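Local coordinates for protein gamma-glutamyl phosphate reductase (Thermotoga maritima, PDB 1O20) that probably catalyses the NADPH-dependent reduction of gamma-glutamyl phosphate to glutamate gamma-semialdehyde in proline biosynthesis, at residues V124-I129 / S150-L155; W27-N32 / E181-S186; S209-R214 / A227-L232; L17-K22 / E188-T193; T144-K149 / V407-L412. All coordinates share one frame; numbering follows the deposited sequence.

Interaction 1 (V124-I129 / S150-L155); sequences VPIGPI and SGNTIL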
# COMPACT_ATOMS: atom_id res chain seq x y z
N VAL A 124 3.59 -20.35 5.26
CA VAL A 124 2.54 -20.42 6.26
C VAL A 124 2.08 -18.99 6.59
O VAL A 124 2.79 -18.03 6.33
CB VAL A 124 3.03 -21.15 7.56
CG1 VAL A 124 3.51 -22.59 7.22
CG2 VAL A 124 4.13 -20.41 8.23
N PRO A 125 0.88 -18.84 7.12
CA PRO A 125 0.37 -17.52 7.49
C PRO A 125 1.25 -16.82 8.49
O PRO A 125 1.87 -17.44 9.36
CB PRO A 125 -1.02 -17.83 8.10
CG PRO A 125 -1.37 -19.18 7.58
CD PRO A 125 -0.09 -19.91 7.37
N ILE A 126 1.31 -15.50 8.38
CA ILE A 126 2.04 -14.69 9.37
C ILE A 126 1.42 -14.68 10.77
O ILE A 126 2.17 -14.67 11.77
CB ILE A 126 2.39 -13.29 8.83
CG1 ILE A 126 3.29 -12.57 9.82
CG2 ILE A 126 1.15 -12.43 8.58
CD1 ILE A 126 3.97 -11.36 9.18
N GLY A 127 0.10 -14.79 10.87
CA GLY A 127 -0.60 -14.61 12.12
C GLY A 127 -1.63 -13.50 12.12
O GLY A 127 -1.87 -12.89 11.13
N PRO A 128 -2.24 -13.22 13.26
CA PRO A 128 -3.27 -12.18 13.32
C PRO A 128 -2.68 -10.85 12.96
O PRO A 128 -1.57 -10.52 13.41
CB PRO A 128 -3.73 -12.22 14.79
CG PRO A 128 -3.32 -13.56 15.23
CD PRO A 128 -2.00 -13.80 14.57
N ILE A 129 -3.40 -10.12 12.11
CA ILE A 129 -3.01 -8.81 11.66
C ILE A 129 -3.90 -7.74 12.26
O ILE A 129 -5.11 -7.85 12.18
CB ILE A 129 -3.13 -8.74 10.12
CG1 ILE A 129 -2.25 -9.81 9.46
CG2 ILE A 129 -2.72 -7.40 9.64
CD1 ILE A 129 -2.48 -9.96 7.99
N SER A 150 -5.16 -15.47 3.01
CA SER A 150 -3.81 -15.88 3.35
C SER A 150 -3.72 -16.60 4.69
O SER A 150 -2.62 -16.87 5.18
CB SER A 150 -2.83 -14.70 3.26
OG SER A 150 -3.21 -13.62 4.05
N GLY A 151 -4.85 -16.97 5.28
CA GLY A 151 -4.84 -17.70 6.52
C GLY A 151 -4.57 -16.89 7.78
O GLY A 151 -4.25 -17.46 8.84
N ASN A 152 -4.71 -15.58 7.69
CA ASN A 152 -4.54 -14.70 8.84
C ASN A 152 -5.84 -14.14 9.43
O ASN A 152 -6.71 -13.70 8.71
CB ASN A 152 -3.63 -13.54 8.40
CG ASN A 152 -2.30 -14.02 7.83
OD1 ASN A 152 -1.56 -14.72 8.51
ND2 ASN A 152 -2.04 -13.72 6.60
N THR A 153 -5.98 -14.13 10.75
CA THR A 153 -7.11 -13.40 11.32
C THR A 153 -6.80 -11.89 11.30
O THR A 153 -5.67 -11.46 11.03
CB THR A 153 -7.45 -13.89 12.71
OG1 THR A 153 -6.29 -13.77 13.56
CG2 THR A 153 -7.78 -15.36 12.72
N ILE A 154 -7.82 -11.11 11.61
CA ILE A 154 -7.72 -9.66 11.60
C ILE A 154 -8.47 -8.93 12.71
O ILE A 154 -9.65 -9.20 13.04
CB ILE A 154 -8.12 -9.15 10.19
CG1 ILE A 154 -7.78 -7.68 9.99
CG2 ILE A 154 -9.59 -9.34 9.97
CD1 ILE A 154 -8.11 -7.22 8.56
N LEU A 155 -7.77 -7.96 13.26
CA LEU A 155 -8.30 -7.05 14.24
C LEU A 155 -8.35 -5.66 13.61
O LEU A 155 -7.35 -5.09 13.29
CB LEU A 155 -7.41 -7.04 15.47
CG LEU A 155 -7.89 -6.14 16.61
CD1 LEU A 155 -9.30 -6.53 17.07
CD2 LEU A 155 -6.95 -6.20 17.77
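Asn152 meets the bend from Pro125 to Gly127 with its amide oxygen. Its CG is anti to its own carbonyl carbon (chi1 -56°), beside the backbone N, and from there OD1 accepts the backbone N-H of Gly127, with Gly127 N 2.9 Å from Asn152 OD1 and 159° at the hydrogen. This donor is tilted 32° from the plane of the amide carbonyl. Packing is close around the acceptor. Pro125 CB lies 3.2 Å from Asn152 OD1 and 3.3 Å from Gly151 O. Gly151 could not carry a side chain here, since a CB would collide with Pro125 CG. With positive phi it is the C-prime residue of a Schellman motif that ends helix 138-149. Asn152 ND2 is satisfied by Leu412 O and adds a weak bond to Ser150 OG.

Past Gly127 the segments run into neighbouring parallel strands, 129-132 and 154-157, which are joined through helix 138-149 in a beta-alpha-beta crossover of the Rossmann-type sheet found in aldehyde dehydrogenases. Ile129 N donates to Thr153 O at 2.8 Å, and Leu155 N donates to Ile129 O at 2.9 Å. Ile129 and Ile154 project from the same face of the sheet. Ile129 CD1 reaches back to Asn152 CB at 3.8 Å. Pro128 and Thr153 lie side by side, with Pro128 CB 3.2 Å from Thr153 OG1, whose polar partner is Val23 O.

The Ile126 side is looser and partly exposed. Its CG2 touches Asn152 OD1 at 3.5 Å, while its CD1 lies farther from segment 150-155.

Interaction 2 (W27-N32 / E181-S186); sequences WDVLRN and EIPESS
Val29 and Pro183 meet where helix 15-30 passes the loop before strand 187-189. The Val29 side chain can be followed outward. Its CB faces the proline ring, 3.9 Å from Pro183 CG. CG1 is anti to the backbone N (chi1 176°), which carries it on to Pro183 CD at 3.7 Å. The same methyl lies 3.8 Å from Glu181 O. Val29 is exposed, so this is the solvent side of the contact.

The deeper side is made by Leu30. Its CD1 methyl touches Ile182 CD1 at 3.8 Å and Ile182 CG2 at 4.0 Å, and its CD2 approaches Ser186 OG at 4.3 Å. Thr153 and Lys38 also touch Leu30, and Ala33, Glu37 and Ala41 touch Ile182.

No hydrogen bond joins the two segments. Each is braced from within. Ser186 OG donates to Pro183 O at 2.8 Å, and Ser186 N reaches that oxygen from the same face of its plane. Replacing Pro183 by an alanine would remove CG and CD, and would probably open a gap beside Val29 CB and CG1 and let the loop backbone move more freely. On the helix side, Arg31 grips Asp28 side-on in a salt bridge, NE and NH2 both bonded to Asp28 OD1, which lies in the guanidinium plane.

The contact is apolar packing of an N-terminal helix on the loop after helix 163-177. That loop feeds an outer strand of the parallel sheet in the Rossmann-type domain of the aldehyde dehydrogenase fold.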
# COMPACT_ATOMS: atom_id res chain seq x y z
N TRP A 27 -7.31 -17.80 14.92
CA TRP A 27 -6.21 -18.06 14.01
C TRP A 27 -5.79 -19.53 14.03
O TRP A 27 -5.41 -20.07 13.00
CB TRP A 27 -4.99 -17.17 14.34
CG TRP A 27 -3.93 -17.32 13.31
CD1 TRP A 27 -4.08 -17.14 11.96
CD2 TRP A 27 -2.61 -17.76 13.50
NE1 TRP A 27 -2.91 -17.46 11.31
CE2 TRP A 27 -1.99 -17.83 12.24
CE3 TRP A 27 -1.86 -18.15 14.62
CZ2 TRP A 27 -0.65 -18.25 12.06
CZ3 TRP A 27 -0.53 -18.55 14.44
CH2 TRP A 27 0.05 -18.57 13.17
N ASP A 28 -5.84 -20.17 15.19
CA ASP A 28 -5.50 -21.58 15.29
C ASP A 28 -6.30 -22.45 14.33
O ASP A 28 -5.78 -23.42 13.78
CB ASP A 28 -5.64 -22.08 16.74
CG ASP A 28 -4.89 -23.39 16.97
OD1 ASP A 28 -3.94 -23.67 16.21
OD2 ASP A 28 -5.19 -24.22 17.87
N VAL A 29 -7.57 -22.08 14.11
CA VAL A 29 -8.42 -22.73 13.12
C VAL A 29 -8.17 -22.23 11.70
O VAL A 29 -7.94 -23.03 10.79
CB VAL A 29 -9.90 -22.53 13.49
CG1 VAL A 29 -10.83 -23.10 12.44
CG2 VAL A 29 -10.21 -23.15 14.92
N LEU A 30 -8.17 -20.92 11.50
CA LEU A 30 -8.07 -20.38 10.14
C LEU A 30 -6.75 -20.78 9.44
O LEU A 30 -6.77 -21.09 8.27
CB LEU A 30 -8.20 -18.85 10.15
CG LEU A 30 -7.99 -18.10 8.85
CD1 LEU A 30 -8.95 -18.58 7.74
CD2 LEU A 30 -8.16 -16.63 9.10
N ARG A 31 -5.64 -20.80 10.18
CA ARG A 31 -4.32 -20.98 9.58
C ARG A 31 -4.22 -22.33 8.86
O ARG A 31 -3.41 -22.48 7.95
CB ARG A 31 -3.24 -20.85 10.63
CG ARG A 31 -3.08 -22.02 11.61
CD ARG A 31 -2.28 -21.70 12.83
NE ARG A 31 -2.27 -22.81 13.78
CZ ARG A 31 -1.39 -23.78 13.78
NH1 ARG A 31 -0.40 -23.83 12.86
NH2 ARG A 31 -1.52 -24.75 14.65
N ASN A 32 -5.08 -23.28 9.22
CA ASN A 32 -5.07 -24.60 8.61
C ASN A 32 -6.30 -24.93 7.77
O ASN A 32 -6.43 -26.03 7.31
CB ASN A 32 -4.87 -25.68 9.68
CG ASN A 32 -3.43 -25.75 10.17
OD1 ASN A 32 -3.20 -25.71 11.35
ND2 ASN A 32 -2.48 -25.86 9.26
N GLU A 181 -16.87 -22.91 8.45
CA GLU A 181 -16.06 -23.44 9.53
C GLU A 181 -15.01 -22.42 9.98
O GLU A 181 -14.25 -22.69 10.88
CB GLU A 181 -15.34 -24.71 9.07
CG GLU A 181 -16.27 -25.91 8.93
CD GLU A 181 -15.61 -27.14 8.30
OE1 GLU A 181 -14.33 -27.20 8.21
OE2 GLU A 181 -16.39 -28.05 7.87
N ILE A 182 -14.93 -21.29 9.29
CA ILE A 182 -13.99 -20.24 9.68
C ILE A 182 -14.68 -19.50 10.81
O ILE A 182 -15.78 -18.99 10.59
CB ILE A 182 -13.74 -19.26 8.51
CG1 ILE A 182 -13.34 -19.94 7.20
CG2 ILE A 182 -12.76 -18.20 8.90
CD1 ILE A 182 -12.10 -20.67 7.21
N PRO A 183 -14.06 -19.41 11.99
CA PRO A 183 -14.71 -18.78 13.13
C PRO A 183 -15.02 -17.32 12.85
O PRO A 183 -14.30 -16.60 12.18
CB PRO A 183 -13.68 -18.92 14.25
CG PRO A 183 -12.82 -20.03 13.80
CD PRO A 183 -12.71 -19.88 12.34
N GLU A 184 -16.14 -16.93 13.39
CA GLU A 184 -16.67 -15.59 13.29
C GLU A 184 -15.66 -14.60 13.89
O GLU A 184 -15.49 -13.50 13.41
CB GLU A 184 -17.97 -15.58 14.10
CG GLU A 184 -18.84 -14.44 13.86
CD GLU A 184 -20.09 -14.51 14.70
OE1 GLU A 184 -20.14 -15.33 15.65
OE2 GLU A 184 -20.98 -13.73 14.39
N SER A 185 -14.97 -15.06 14.92
CA SER A 185 -13.97 -14.26 15.63
C SER A 185 -12.63 -14.15 14.87
O SER A 185 -11.65 -13.58 15.37
CB SER A 185 -13.75 -14.80 17.06
OG SER A 185 -13.55 -16.21 17.02
N SER A 186 -12.58 -14.69 13.67
CA SER A 186 -11.50 -14.39 12.73
C SER A 186 -11.46 -12.90 12.34
O SER A 186 -10.44 -12.41 11.90
CB SER A 186 -11.70 -15.21 11.46
OG SER A 186 -11.54 -16.59 11.72

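Interaction 3 (S209-R214 / A227-L232); sequences SLVIPR and ATVPVL
Val211 is bonded to segment 227-232 by both its backbone N and its backbone O. Val211 N donates to Pro230 O at 2.9 Å, with 165° at the hydrogen. Leu232 N donates to Val211 O at 3.2 Å. A water continues the link: it donates to Pro213 O and to Leu232 O, each at 2.7 Å. Val231 O turns elsewhere, to Gln399 NE2.

Strand 210-213 is an outermost strand of the four-stranded parallel sheet. The chain leaves it, runs through helix 217-226 and returns alongside it. The return has no regular strand and makes a single bridge, Val211 with Val231. The end-to-end directions of the touching parts, 209-213 and 229-232, differ by 53°. The sheet is of the Rossmann type seen in aldehyde dehydrogenases.

Val211 CG2 meets Val231 CG2 at 3.7 Å, and Val211 CG1 meets Val229 CG1 about at a right angle. The CB of Leu210 points away, and CG is anti to the backbone N (chi1 176°). The next torsion then sets Leu210 CD1 4.0 Å from Leu232 CG. Pro213 CD touches Val231 CG1 at 3.9 Å. Farther out, the exposed Pro230 rests its CG on Ser209 O at 3.5 Å.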
# COMPACT_ATOMS: atom_id res chain seq x y z
N SER A 209 0.70 -10.64 15.16
CA SER A 209 1.96 -10.91 14.50
C SER A 209 2.43 -9.75 13.62
O SER A 209 3.58 -9.74 13.18
CB SER A 209 1.82 -12.20 13.66
OG SER A 209 1.67 -13.33 14.54
N LEU A 210 1.53 -8.83 13.30
CA LEU A 210 1.79 -7.77 12.35
C LEU A 210 0.78 -6.67 12.56
O LEU A 210 -0.38 -6.95 12.81
CB LEU A 210 1.62 -8.28 10.92
CG LEU A 210 1.76 -7.29 9.77
CD1 LEU A 210 3.15 -6.68 9.80
CD2 LEU A 210 1.56 -7.98 8.44
N VAL A 211 1.20 -5.42 12.46
CA VAL A 211 0.26 -4.31 12.30
C VAL A 211 0.60 -3.52 11.06
O VAL A 211 1.78 -3.41 10.66
CB VAL A 211 0.17 -3.36 13.52
CG1 VAL A 211 -0.32 -4.08 14.74
CG2 VAL A 211 1.50 -2.71 13.83
N ILE A 212 -0.45 -3.01 10.42
CA ILE A 212 -0.36 -2.24 9.21
C ILE A 212 -1.24 -1.02 9.36
O ILE A 212 -2.46 -1.11 9.26
CB ILE A 212 -0.81 -3.02 7.97
CG1 ILE A 212 -0.09 -4.38 7.86
CG2 ILE A 212 -0.57 -2.17 6.76
CD1 ILE A 212 -0.62 -5.26 6.72
N PRO A 213 -0.63 0.12 9.60
CA PRO A 213 -1.35 1.40 9.62
C PRO A 213 -1.66 1.89 8.22
O PRO A 213 -0.82 1.74 7.36
CB PRO A 213 -0.38 2.35 10.31
CG PRO A 213 0.97 1.79 10.09
CD PRO A 213 0.80 0.29 9.91
N ARG A 214 -2.84 2.43 8.00
CA ARG A 214 -3.22 3.01 6.71
C ARG A 214 -3.87 4.36 6.99
O ARG A 214 -4.42 4.55 8.04
CB ARG A 214 -4.21 2.08 6.00
CG ARG A 214 -3.56 0.74 5.49
CD ARG A 214 -2.46 0.97 4.44
NE ARG A 214 -3.03 1.38 3.16
CZ ARG A 214 -2.36 2.01 2.18
NH1 ARG A 214 -1.07 2.33 2.31
NH2 ARG A 214 -2.99 2.34 1.05
N ALA A 227 5.45 0.99 17.87
CA ALA A 227 5.07 -0.44 17.80
C ALA A 227 6.14 -1.36 18.38
O ALA A 227 7.29 -1.15 18.09
CB ALA A 227 4.84 -0.85 16.38
N THR A 228 5.75 -2.36 19.18
CA THR A 228 6.61 -3.52 19.41
C THR A 228 6.24 -4.72 18.54
O THR A 228 7.07 -5.61 18.33
CB THR A 228 6.71 -3.92 20.91
OG1 THR A 228 5.46 -4.41 21.43
CG2 THR A 228 7.07 -2.69 21.79
N VAL A 229 5.03 -4.75 18.01
CA VAL A 229 4.59 -5.75 17.05
C VAL A 229 5.23 -5.36 15.72
O VAL A 229 5.29 -4.18 15.43
CB VAL A 229 3.05 -5.75 16.92
CG1 VAL A 229 2.58 -6.66 15.79
CG2 VAL A 229 2.40 -6.17 18.25
N PRO A 230 5.71 -6.32 14.92
CA PRO A 230 6.24 -6.00 13.59
C PRO A 230 5.28 -5.11 12.74
O PRO A 230 4.04 -5.31 12.80
CB PRO A 230 6.41 -7.37 12.94
CG PRO A 230 6.61 -8.36 14.11
CD PRO A 230 5.85 -7.75 15.26
N VAL A 231 5.83 -4.18 11.99
CA VAL A 231 5.04 -3.25 11.20
C VAL A 231 5.42 -3.36 9.76
O VAL A 231 6.60 -3.56 9.46
CB VAL A 231 5.28 -1.80 11.64
CG1 VAL A 231 4.45 -0.81 10.81
CG2 VAL A 231 4.94 -1.65 13.06
N LEU A 232 4.43 -3.25 8.86
CA LEU A 232 4.70 -2.92 7.45
C LEU A 232 4.28 -1.47 7.24
O LEU A 232 3.11 -1.12 7.33
CB LEU A 232 3.96 -3.85 6.48
CG LEU A 232 4.56 -5.24 6.33
CD1 LEU A 232 3.64 -6.08 5.47
CD2 LEU A 232 5.95 -5.15 5.72
O HOH W 1 1.85 1.21 7.02

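Interaction 4 (L17-K22 / E188-T193); sequences LEKAKK and EFIENT
Lys19 NZ is gripped by three partners. It donates to Phe189 O, with Lys19 NZ 2.8 Å from that oxygen and tilted 27° from the carbonyl plane. A water accepts from Lys19 NZ at 2.7 Å and makes a weak, long bond to Glu191 OE2. The third partner is Glu15 OE2, one turn back on the same helix, in a salt bridge. Glu15 also accepts from the backbone N of Glu191 and of Asn192, so it ties the helix to the same loop.

The lysine chain is extended beyond CG, which lets the ammonium reach past Glu188 to the next carbonyl. It crosses Glu188 at about a right angle. Near the backbones, Lys19 CB and Glu188 CB touch at 4.0 Å. Glu188 is bent at chi2 (-76°), which turns CD back, and OE1 lies beside the lysine chain, 3.6 Å from Lys19 CG. Lys19 NZ and Glu188 OE1 are 4.8 Å apart. The charges are near without touching. Glu188 OE2 pairs with Arg174 and rests against Lys22 CD at 3.7 Å. Ile190 CD1 touches Lys19 CD at 4.2 Å.

A methionine in place of Lys19 would probably leave Phe189 O without this donor and Glu15 without its cationic mate.

Here the N-terminal helix 15-30 lies against an outermost strand, 187-189. This packs the helix on the edge strand of the parallel sheet in the Rossmann-type domain of the aldehyde dehydrogenase fold.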
# COMPACT_ATOMS: atom_id res chain seq x y z
N LEU A 17 -8.20 -6.13 24.60
CA LEU A 17 -7.57 -7.36 25.00
C LEU A 17 -8.46 -8.56 24.69
O LEU A 17 -8.00 -9.57 24.15
CB LEU A 17 -7.19 -7.30 26.51
N GLU A 18 -9.75 -8.45 24.96
CA GLU A 18 -10.64 -9.57 24.71
C GLU A 18 -10.66 -9.88 23.23
O GLU A 18 -10.65 -11.03 22.85
CB GLU A 18 -12.06 -9.28 25.19
CG GLU A 18 -12.26 -9.23 26.69
N LYS A 19 -10.68 -8.83 22.38
CA LYS A 19 -10.77 -9.03 20.93
C LYS A 19 -9.45 -9.51 20.35
O LYS A 19 -9.44 -10.28 19.40
CB LYS A 19 -11.31 -7.79 20.22
CG LYS A 19 -12.82 -7.60 20.52
CD LYS A 19 -13.52 -6.51 19.78
CE LYS A 19 -15.04 -6.45 20.16
NZ LYS A 19 -15.72 -5.21 19.61
N ALA A 20 -8.35 -9.08 20.94
CA ALA A 20 -7.03 -9.57 20.52
C ALA A 20 -6.87 -11.06 20.88
O ALA A 20 -6.34 -11.82 20.07
CB ALA A 20 -5.89 -8.73 21.11
N LYS A 21 -7.40 -11.47 22.02
CA LYS A 21 -7.37 -12.88 22.42
C LYS A 21 -8.23 -13.69 21.46
O LYS A 21 -7.84 -14.77 21.00
CB LYS A 21 -7.84 -13.07 23.88
CG LYS A 21 -6.94 -12.44 24.95
CD LYS A 21 -7.61 -12.42 26.32
CE LYS A 21 -6.67 -11.90 27.41
NZ LYS A 21 -7.33 -11.91 28.77
N LYS A 22 -9.37 -13.14 21.08
CA LYS A 22 -10.26 -13.81 20.17
C LYS A 22 -9.69 -14.03 18.78
O LYS A 22 -9.84 -15.13 18.23
CB LYS A 22 -11.59 -13.06 20.07
CG LYS A 22 -12.48 -13.27 21.30
CD LYS A 22 -13.71 -12.33 21.23
CE LYS A 22 -14.61 -12.42 22.45
NZ LYS A 22 -14.61 -13.82 22.89
N GLU A 188 -12.47 -9.30 14.13
CA GLU A 188 -12.95 -8.54 15.26
C GLU A 188 -12.70 -7.08 14.95
O GLU A 188 -11.76 -6.75 14.24
CB GLU A 188 -12.23 -8.95 16.54
CG GLU A 188 -12.49 -10.37 16.98
CD GLU A 188 -13.85 -10.59 17.63
OE1 GLU A 188 -14.52 -9.61 18.08
OE2 GLU A 188 -14.29 -11.75 17.67
N PHE A 189 -13.51 -6.21 15.54
CA PHE A 189 -13.55 -4.79 15.19
C PHE A 189 -13.68 -3.95 16.45
O PHE A 189 -14.60 -4.12 17.25
CB PHE A 189 -14.69 -4.52 14.21
CG PHE A 189 -14.95 -3.05 13.97
CD1 PHE A 189 -14.13 -2.32 13.16
CD2 PHE A 189 -16.03 -2.41 14.57
CE1 PHE A 189 -14.37 -0.97 12.92
CE2 PHE A 189 -16.28 -1.06 14.34
CZ PHE A 189 -15.46 -0.35 13.51
N ILE A 190 -12.72 -3.06 16.64
CA ILE A 190 -12.67 -2.22 17.84
C ILE A 190 -13.65 -1.04 17.64
O ILE A 190 -13.46 -0.25 16.73
CB ILE A 190 -11.23 -1.65 18.03
CG1 ILE A 190 -10.19 -2.74 18.24
CG2 ILE A 190 -11.19 -0.63 19.16
CD1 ILE A 190 -10.49 -3.71 19.32
N GLU A 191 -14.69 -0.96 18.47
CA GLU A 191 -15.69 0.11 18.41
C GLU A 191 -15.30 1.36 19.19
O GLU A 191 -15.79 2.45 18.91
CB GLU A 191 -17.03 -0.39 18.93
CG GLU A 191 -17.51 -1.64 18.19
CD GLU A 191 -18.97 -2.02 18.46
OE1 GLU A 191 -19.61 -1.33 19.25
OE2 GLU A 191 -19.45 -3.02 17.90
N ASN A 192 -14.43 1.21 20.19
CA ASN A 192 -13.87 2.36 20.91
C ASN A 192 -12.90 3.08 19.98
O ASN A 192 -11.83 2.59 19.63
CB ASN A 192 -13.22 1.85 22.20
CG ASN A 192 -12.68 2.95 23.09
OD1 ASN A 192 -12.23 3.97 22.62
ND2 ASN A 192 -12.71 2.71 24.41
N THR A 193 -13.27 4.27 19.58
CA THR A 193 -12.47 5.08 18.66
C THR A 193 -11.16 5.61 19.26
O THR A 193 -10.21 5.88 18.52
CB THR A 193 -13.26 6.32 18.17
OG1 THR A 193 -12.41 7.46 18.24
CG2 THR A 193 -14.45 6.73 19.13
O HOH W 2 -18.36 -5.32 20.26

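Interaction 5 (T144-K149 / V407-L412); sequences TILALK and VGLREL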
# COMPACT_ATOMS: atom_id res chain seq x y z
N THR A 144 -9.61 -7.34 5.18
CA THR A 144 -10.17 -8.58 5.71
C THR A 144 -10.02 -9.74 4.75
O THR A 144 -9.53 -10.83 5.12
CB THR A 144 -11.65 -8.37 6.06
OG1 THR A 144 -11.78 -7.52 7.22
CG2 THR A 144 -12.28 -9.68 6.49
N ILE A 145 -10.35 -9.52 3.50
CA ILE A 145 -10.36 -10.61 2.54
C ILE A 145 -8.97 -11.02 2.17
O ILE A 145 -8.72 -12.20 1.92
CB ILE A 145 -11.25 -10.31 1.30
CG1 ILE A 145 -10.72 -9.11 0.51
CG2 ILE A 145 -12.72 -10.18 1.71
CD1 ILE A 145 -11.50 -8.82 -0.74
N LEU A 146 -8.03 -10.08 2.13
CA LEU A 146 -6.66 -10.44 1.91
C LEU A 146 -6.11 -11.25 3.08
O LEU A 146 -5.38 -12.22 2.88
CB LEU A 146 -5.83 -9.21 1.68
CG LEU A 146 -5.91 -8.66 0.27
CD1 LEU A 146 -5.31 -7.27 0.20
CD2 LEU A 146 -5.19 -9.57 -0.74
N ALA A 147 -6.44 -10.84 4.32
CA ALA A 147 -6.00 -11.57 5.49
C ALA A 147 -6.59 -12.99 5.52
O ALA A 147 -5.87 -13.97 5.71
CB ALA A 147 -6.38 -10.82 6.74
N LEU A 148 -7.89 -13.09 5.37
CA LEU A 148 -8.53 -14.39 5.47
C LEU A 148 -7.97 -15.36 4.41
O LEU A 148 -7.71 -16.52 4.73
CB LEU A 148 -10.06 -14.25 5.32
CG LEU A 148 -10.85 -13.53 6.43
CD1 LEU A 148 -12.34 -13.61 6.16
CD2 LEU A 148 -10.51 -14.03 7.79
N LYS A 149 -7.79 -14.87 3.18
CA LYS A 149 -7.36 -15.71 2.08
C LYS A 149 -6.00 -16.29 2.39
O LYS A 149 -5.72 -17.45 2.03
CB LYS A 149 -7.24 -14.93 0.81
CG LYS A 149 -6.70 -15.71 -0.40
CD LYS A 149 -7.78 -16.53 -1.08
CE LYS A 149 -7.21 -17.40 -2.24
NZ LYS A 149 -8.17 -17.55 -3.35
N VAL A 407 1.93 -5.02 -0.92
CA VAL A 407 1.73 -6.00 0.12
C VAL A 407 0.47 -6.76 -0.27
O VAL A 407 -0.64 -6.25 -0.11
CB VAL A 407 1.51 -5.34 1.46
CG1 VAL A 407 1.30 -6.41 2.56
CG2 VAL A 407 2.70 -4.45 1.82
N GLY A 408 0.66 -7.89 -0.94
CA GLY A 408 -0.47 -8.76 -1.28
C GLY A 408 -0.42 -10.08 -0.52
O GLY A 408 0.19 -10.18 0.53
N LEU A 409 -1.04 -11.09 -1.08
CA LEU A 409 -1.27 -12.31 -0.34
C LEU A 409 0.05 -12.95 0.13
O LEU A 409 0.17 -13.35 1.30
CB LEU A 409 -2.02 -13.31 -1.19
CG LEU A 409 -3.48 -13.09 -1.46
CD1 LEU A 409 -3.94 -14.24 -2.35
CD2 LEU A 409 -4.28 -13.04 -0.20
N ARG A 410 1.02 -13.07 -0.77
CA ARG A 410 2.30 -13.72 -0.41
C ARG A 410 3.04 -12.97 0.68
O ARG A 410 3.74 -13.58 1.53
CB ARG A 410 3.23 -13.86 -1.62
CG ARG A 410 4.50 -14.69 -1.35
CD ARG A 410 5.25 -15.00 -2.64
NE ARG A 410 4.41 -15.79 -3.53
CZ ARG A 410 4.66 -16.00 -4.83
NH1 ARG A 410 5.76 -15.51 -5.39
NH2 ARG A 410 3.82 -16.74 -5.56
N GLU A 411 2.89 -11.65 0.68
CA GLU A 411 3.61 -10.80 1.65
C GLU A 411 3.01 -10.93 3.04
O GLU A 411 3.62 -10.54 4.02
CB GLU A 411 3.61 -9.33 1.18
CG GLU A 411 4.44 -9.07 -0.09
CD GLU A 411 3.95 -9.80 -1.33
OE1 GLU A 411 2.72 -9.80 -1.57
OE2 GLU A 411 4.79 -10.38 -2.07
N LEU A 412 1.81 -11.52 3.13
CA LEU A 412 1.15 -11.78 4.41
C LEU A 412 1.43 -13.24 4.87
O LEU A 412 0.63 -13.85 5.60
CB LEU A 412 -0.36 -11.56 4.28
CG LEU A 412 -0.77 -10.12 3.93
CD1 LEU A 412 -2.29 -9.95 3.93
CD2 LEU A 412 -0.10 -9.10 4.85
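Leu146 and Leu409 each hold CG anti to their own carbonyl carbon, with chi1 -81° in Leu146 and -74° in Leu409. From there their ends come together. Leu146 CD2 meets Leu409 CD2 at 3.6 Å, and the two side chains cross obliquely. The same Leu409 methyl presses on the helix backbone, with Leu409 CD2 3.4 Å from Leu146 O. That oxygen accepts a hydrogen bond from Ser150 OG.

Lys149 takes a different path. Its CG is anti to the backbone N (chi1 177°) and offers an apolar flank to the leucine. Lys149 CG is 3.6 Å from Leu409 CD2 and 3.7 Å from Leu409 CD1. The chain then bends at chi2, and NZ lies elsewhere, held by Leu100 O, Val97 O and Asn39 OD1, which satisfy a buried ammonium.

Leu412 adds a second contact. Its CD1 lies 4.3 Å from Leu146 CB and 4.0 Å from Leu146 O. The loop is fastened internally: Gly408 N donates to Glu411 OE1 at 2.9 Å.

No hydrogen bond crosses this wholly buried contact. It joins helix 138-149, the crossover helix of a beta-alpha-beta unit in the Rossmann-type domain, to the loop that leads into strand 413-420. That strand belongs to the small antiparallel sheet, which in other aldehyde dehydrogenases takes part in oligomerisation.

Three of the five contacts, interactions 1, 3 and 4, reach one four-stranded parallel sheet, and the other two lie beside it. Interaction 1 lies in the middle of the group, its centre about 8 Å from that of interaction 5 and about 9 Å from that of interaction 2. Interactions 3 and 4 sit on the two outermost strands. Interactions 2 and 4 share helix 15-30. Along the chain, interaction 1 is nested in the loop closed by interaction 2, which is nested in that of interaction 4. Interaction 3 follows them. Interaction 5 spans the longest separation, crosses interaction 1, and brings a late loop back onto helix 138-149. The N-terminal helix and a C-terminal loop thus both pack around the Rossmann-type domain.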